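Tungsten-containing formylmethanofuran dehydrogenase 2 subunit C (Methanothermobacter wolfeii, PDB 5T5I) is a subunit of the tungsten enzyme that interconverts formylmethanofuran and methanofuran with carbon dioxide, probably serving as a beta-helical scaffold in the large multi-subunit complex. Local coordinates at residues I183-V197 with G202-Q216. Numbering follows the deposited sequence.
Sequences IHMNNGLIIIEGNVV and GEMAGGTIVVKGMMQ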
# COMPACT_ATOMS: atom_id res chain seq x y z
N ILE C 183 -29.49 11.72 13.69
CA ILE C 183 -28.75 11.33 14.91
C ILE C 183 -29.75 11.08 16.06
O ILE C 183 -30.60 11.93 16.30
CB ILE C 183 -27.66 12.38 15.30
CG1 ILE C 183 -26.76 11.89 16.47
CG2 ILE C 183 -28.27 13.76 15.61
CD1 ILE C 183 -25.54 11.13 16.04
N HIS C 184 -29.69 9.91 16.72
CA HIS C 184 -30.61 9.55 17.83
C HIS C 184 -32.09 9.57 17.44
O HIS C 184 -32.93 9.68 18.32
CB HIS C 184 -30.40 10.44 19.07
CG HIS C 184 -29.16 10.17 19.84
ND1 HIS C 184 -29.02 9.04 20.61
CD2 HIS C 184 -28.07 10.95 19.99
CE1 HIS C 184 -27.83 9.15 21.18
NE2 HIS C 184 -27.24 10.30 20.84
N MET C 185 -32.43 9.39 16.16
CA MET C 185 -33.83 9.41 15.73
C MET C 185 -34.61 8.24 16.37
O MET C 185 -34.08 7.13 16.44
CB MET C 185 -33.87 9.31 14.18
CG MET C 185 -35.19 9.23 13.57
SD MET C 185 -34.97 9.11 11.77
CE MET C 185 -36.52 9.74 11.27
N ASN C 186 -35.83 8.52 16.86
CA ASN C 186 -36.74 7.52 17.44
C ASN C 186 -37.88 7.16 16.51
O ASN C 186 -38.31 6.01 16.50
CB ASN C 186 -37.34 8.04 18.76
CG ASN C 186 -36.40 7.98 19.91
OD1 ASN C 186 -36.17 8.97 20.61
ND2 ASN C 186 -35.97 6.77 20.23
N ASN C 187 -38.45 8.16 15.83
CA ASN C 187 -39.59 8.00 14.92
C ASN C 187 -39.60 9.16 13.94
O ASN C 187 -38.97 10.19 14.19
CB ASN C 187 -40.93 8.00 15.71
CG ASN C 187 -41.52 6.65 16.01
OD1 ASN C 187 -42.40 6.17 15.29
ND2 ASN C 187 -41.19 6.08 17.15
N GLY C 188 -40.36 9.00 12.86
CA GLY C 188 -40.50 10.01 11.82
C GLY C 188 -39.87 9.57 10.52
O GLY C 188 -39.42 8.43 10.38
N LEU C 189 -39.87 10.48 9.55
CA LEU C 189 -39.34 10.24 8.22
C LEU C 189 -38.45 11.40 7.79
O LEU C 189 -38.86 12.55 7.87
CB LEU C 189 -40.50 10.02 7.21
CG LEU C 189 -40.15 9.98 5.72
CD1 LEU C 189 -39.20 8.83 5.39
CD2 LEU C 189 -41.43 9.88 4.86
N ILE C 190 -37.23 11.10 7.35
CA ILE C 190 -36.30 12.08 6.79
C ILE C 190 -36.01 11.65 5.36
O ILE C 190 -35.55 10.52 5.14
CB ILE C 190 -34.99 12.22 7.60
CG1 ILE C 190 -35.28 12.74 9.03
CG2 ILE C 190 -33.99 13.17 6.89
CD1 ILE C 190 -34.11 12.55 10.00
N ILE C 191 -36.25 12.54 4.38
CA ILE C 191 -35.91 12.28 2.98
C ILE C 191 -34.83 13.30 2.56
O ILE C 191 -35.07 14.49 2.62
CB ILE C 191 -37.13 12.34 2.02
CG1 ILE C 191 -38.20 11.28 2.40
CG2 ILE C 191 -36.65 12.14 0.56
CD1 ILE C 191 -39.53 11.42 1.66
N ILE C 192 -33.68 12.82 2.11
CA ILE C 192 -32.59 13.66 1.59
C ILE C 192 -32.50 13.37 0.08
O ILE C 192 -32.13 12.26 -0.32
CB ILE C 192 -31.26 13.41 2.36
CG1 ILE C 192 -31.43 13.79 3.87
CG2 ILE C 192 -30.09 14.21 1.74
CD1 ILE C 192 -30.56 13.02 4.79
N GLU C 193 -32.88 14.34 -0.76
CA GLU C 193 -32.88 14.13 -2.21
C GLU C 193 -31.48 14.21 -2.81
O GLU C 193 -31.23 13.64 -3.86
CB GLU C 193 -33.88 15.06 -2.90
CG GLU C 193 -35.29 14.89 -2.37
CD GLU C 193 -36.38 15.67 -3.09
OE1 GLU C 193 -36.06 16.53 -3.94
OE2 GLU C 193 -37.57 15.46 -2.76
N GLY C 194 -30.57 14.90 -2.12
CA GLY C 194 -29.18 15.03 -2.51
C GLY C 194 -28.27 14.07 -1.77
O GLY C 194 -28.67 12.96 -1.42
N ASN C 195 -27.04 14.52 -1.51
CA ASN C 195 -25.99 13.72 -0.90
C ASN C 195 -25.86 13.89 0.62
O ASN C 195 -26.36 14.86 1.20
CB ASN C 195 -24.65 14.09 -1.56
CG ASN C 195 -24.65 13.91 -3.07
OD1 ASN C 195 -25.29 13.00 -3.61
ND2 ASN C 195 -23.94 14.77 -3.79
N VAL C 196 -25.14 12.94 1.25
CA VAL C 196 -24.80 12.93 2.68
C VAL C 196 -23.28 12.69 2.76
O VAL C 196 -22.77 11.79 2.10
CB VAL C 196 -25.53 11.81 3.48
CG1 VAL C 196 -25.15 11.85 4.97
CG2 VAL C 196 -27.05 11.90 3.31
N VAL C 197 -22.57 13.45 3.61
CA VAL C 197 -21.13 13.23 3.79
C VAL C 197 -20.90 11.97 4.65
O VAL C 197 -20.17 11.08 4.24
CB VAL C 197 -20.41 14.48 4.38
CG1 VAL C 197 -18.95 14.19 4.70
CG2 VAL C 197 -20.54 15.67 3.43
N GLY C 202 -26.89 7.72 12.65
CA GLY C 202 -26.01 7.42 13.78
C GLY C 202 -26.81 7.36 15.07
O GLY C 202 -27.60 8.26 15.34
N GLU C 203 -26.70 6.24 15.79
CA GLU C 203 -27.41 5.99 17.06
C GLU C 203 -28.96 6.06 16.95
O GLU C 203 -29.63 6.26 17.95
CB GLU C 203 -26.87 6.94 18.15
CG GLU C 203 -25.41 6.66 18.47
CD GLU C 203 -24.80 7.75 19.32
OE1 GLU C 203 -24.34 8.77 18.76
OE2 GLU C 203 -24.82 7.60 20.57
N MET C 204 -29.53 5.82 15.75
CA MET C 204 -30.99 5.83 15.62
C MET C 204 -31.57 4.55 16.27
O MET C 204 -30.94 3.49 16.25
CB MET C 204 -31.43 5.96 14.13
CG MET C 204 -31.29 4.67 13.32
SD MET C 204 -31.65 4.79 11.54
CE MET C 204 -33.21 5.64 11.54
N ALA C 205 -32.76 4.69 16.87
CA ALA C 205 -33.51 3.58 17.49
C ALA C 205 -34.77 3.19 16.67
O ALA C 205 -35.29 2.09 16.84
CB ALA C 205 -33.91 3.99 18.90
N GLY C 206 -35.22 4.07 15.80
CA GLY C 206 -36.41 3.88 14.98
C GLY C 206 -36.57 4.99 13.96
O GLY C 206 -35.72 5.88 13.88
N GLY C 207 -37.65 4.93 13.20
CA GLY C 207 -37.91 5.88 12.13
C GLY C 207 -37.25 5.44 10.84
O GLY C 207 -36.58 4.38 10.78
N THR C 208 -37.41 6.25 9.79
CA THR C 208 -36.87 5.95 8.46
C THR C 208 -36.10 7.14 7.86
O THR C 208 -36.57 8.27 7.91
CB THR C 208 -38.00 5.53 7.49
OG1 THR C 208 -38.80 4.53 8.09
CG2 THR C 208 -37.47 5.02 6.17
N ILE C 209 -34.95 6.86 7.25
CA ILE C 209 -34.13 7.84 6.54
C ILE C 209 -34.01 7.35 5.08
O ILE C 209 -33.62 6.20 4.86
CB ILE C 209 -32.73 8.03 7.18
CG1 ILE C 209 -32.86 8.50 8.65
CG2 ILE C 209 -31.91 9.04 6.35
CD1 ILE C 209 -31.59 8.44 9.44
N VAL C 210 -34.31 8.22 4.10
CA VAL C 210 -34.18 7.89 2.67
C VAL C 210 -33.15 8.84 2.06
O VAL C 210 -33.32 10.06 2.16
CB VAL C 210 -35.51 7.97 1.87
CG1 VAL C 210 -35.29 7.61 0.39
CG2 VAL C 210 -36.58 7.06 2.49
N VAL C 211 -32.09 8.29 1.44
CA VAL C 211 -31.06 9.09 0.74
C VAL C 211 -31.13 8.74 -0.75
O VAL C 211 -30.85 7.59 -1.13
CB VAL C 211 -29.65 8.86 1.32
CG1 VAL C 211 -28.63 9.78 0.63
CG2 VAL C 211 -29.63 9.07 2.84
N LYS C 212 -31.52 9.71 -1.60
CA LYS C 212 -31.62 9.51 -3.05
C LYS C 212 -30.28 9.75 -3.76
O LYS C 212 -30.07 9.24 -4.86
CB LYS C 212 -32.69 10.39 -3.67
CG LYS C 212 -34.08 10.23 -3.08
CD LYS C 212 -35.09 11.01 -3.92
CE LYS C 212 -36.50 10.86 -3.45
NZ LYS C 212 -37.45 11.69 -4.27
N GLY C 213 -29.41 10.55 -3.15
CA GLY C 213 -28.08 10.81 -3.69
C GLY C 213 -27.06 9.85 -3.08
O GLY C 213 -27.39 8.73 -2.67
N MET C 214 -25.80 10.30 -3.04
CA MET C 214 -24.69 9.50 -2.55
C MET C 214 -24.39 9.74 -1.08
O MET C 214 -24.27 10.89 -0.67
CB MET C 214 -23.42 9.83 -3.37
CG MET C 214 -22.17 9.11 -2.93
SD MET C 214 -20.78 9.41 -4.03
CE MET C 214 -19.69 8.13 -3.53
N MET C 215 -24.18 8.66 -0.31
CA MET C 215 -23.68 8.73 1.07
C MET C 215 -22.18 8.47 0.91
O MET C 215 -21.82 7.38 0.46
CB MET C 215 -24.30 7.66 2.00
CG MET C 215 -25.78 7.82 2.21
SD MET C 215 -26.39 6.89 3.64
CE MET C 215 -25.89 5.28 3.23
N GLN C 216 -21.30 9.45 1.17
CA GLN C 216 -19.86 9.23 0.99
C GLN C 216 -19.33 8.12 1.93
O GLN C 216 -18.50 7.32 1.51
CB GLN C 216 -19.04 10.51 1.21
CG GLN C 216 -19.27 11.62 0.19
CD GLN C 216 -18.39 12.83 0.46
OE1 GLN C 216 -17.23 12.71 0.89
NE2 GLN C 216 -18.88 14.03 0.18
O HOH W 1 -30.85 6.74 20.36
O HOH W 2 -40.91 6.13 9.30
O HOH W 3 -39.04 13.03 -2.07
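Met-185 and Ile-209 run antiparallel to one another between successive coils of a parallel beta-helix, Met-185 SD 3.8 Å from Ile-209 CG1. With CG trans to the backbone nitrogen (chi1 176°) and the rest of the chain extended, Met-185 also brings SD beside Met-204 CE. Strands 187-192 and 208-211 stack in parallel, their axes 4.7 Å apart at closest approach, hydrogen bonds alternating from Gly-188 O to Lys-212 N; the Ile-190/Ile-209 and Ile-192/Val-211 pairs share one face, Leu-189/Thr-208 and Ile-191/Val-210 the other. At the next corner Asn-195 OD1 accepts Met-214 N at 2.8 Å, the donor tilted 27° from the amide carbonyl plane, while Asp-176 accepts Asn-195 N. Replacement by alanine here would probably leave Met-214 N without its side-chain acceptor. The Val-196 side chain lies roughly perpendicular to that of Val-211, Val-196 CG2 3.8 Å from Val-211 CG1. At the other end Glu-203 CB sits over one face of the His-184 ring, offset toward its edge, a CH-pi contact; both polar ends bond to another protein's chain. Near the surface Glu-193 OE2 and Lys-212 NZ, 4.1 Å apart and beyond a salt bridge, share a water that donates to OE2 and accepts from NZ.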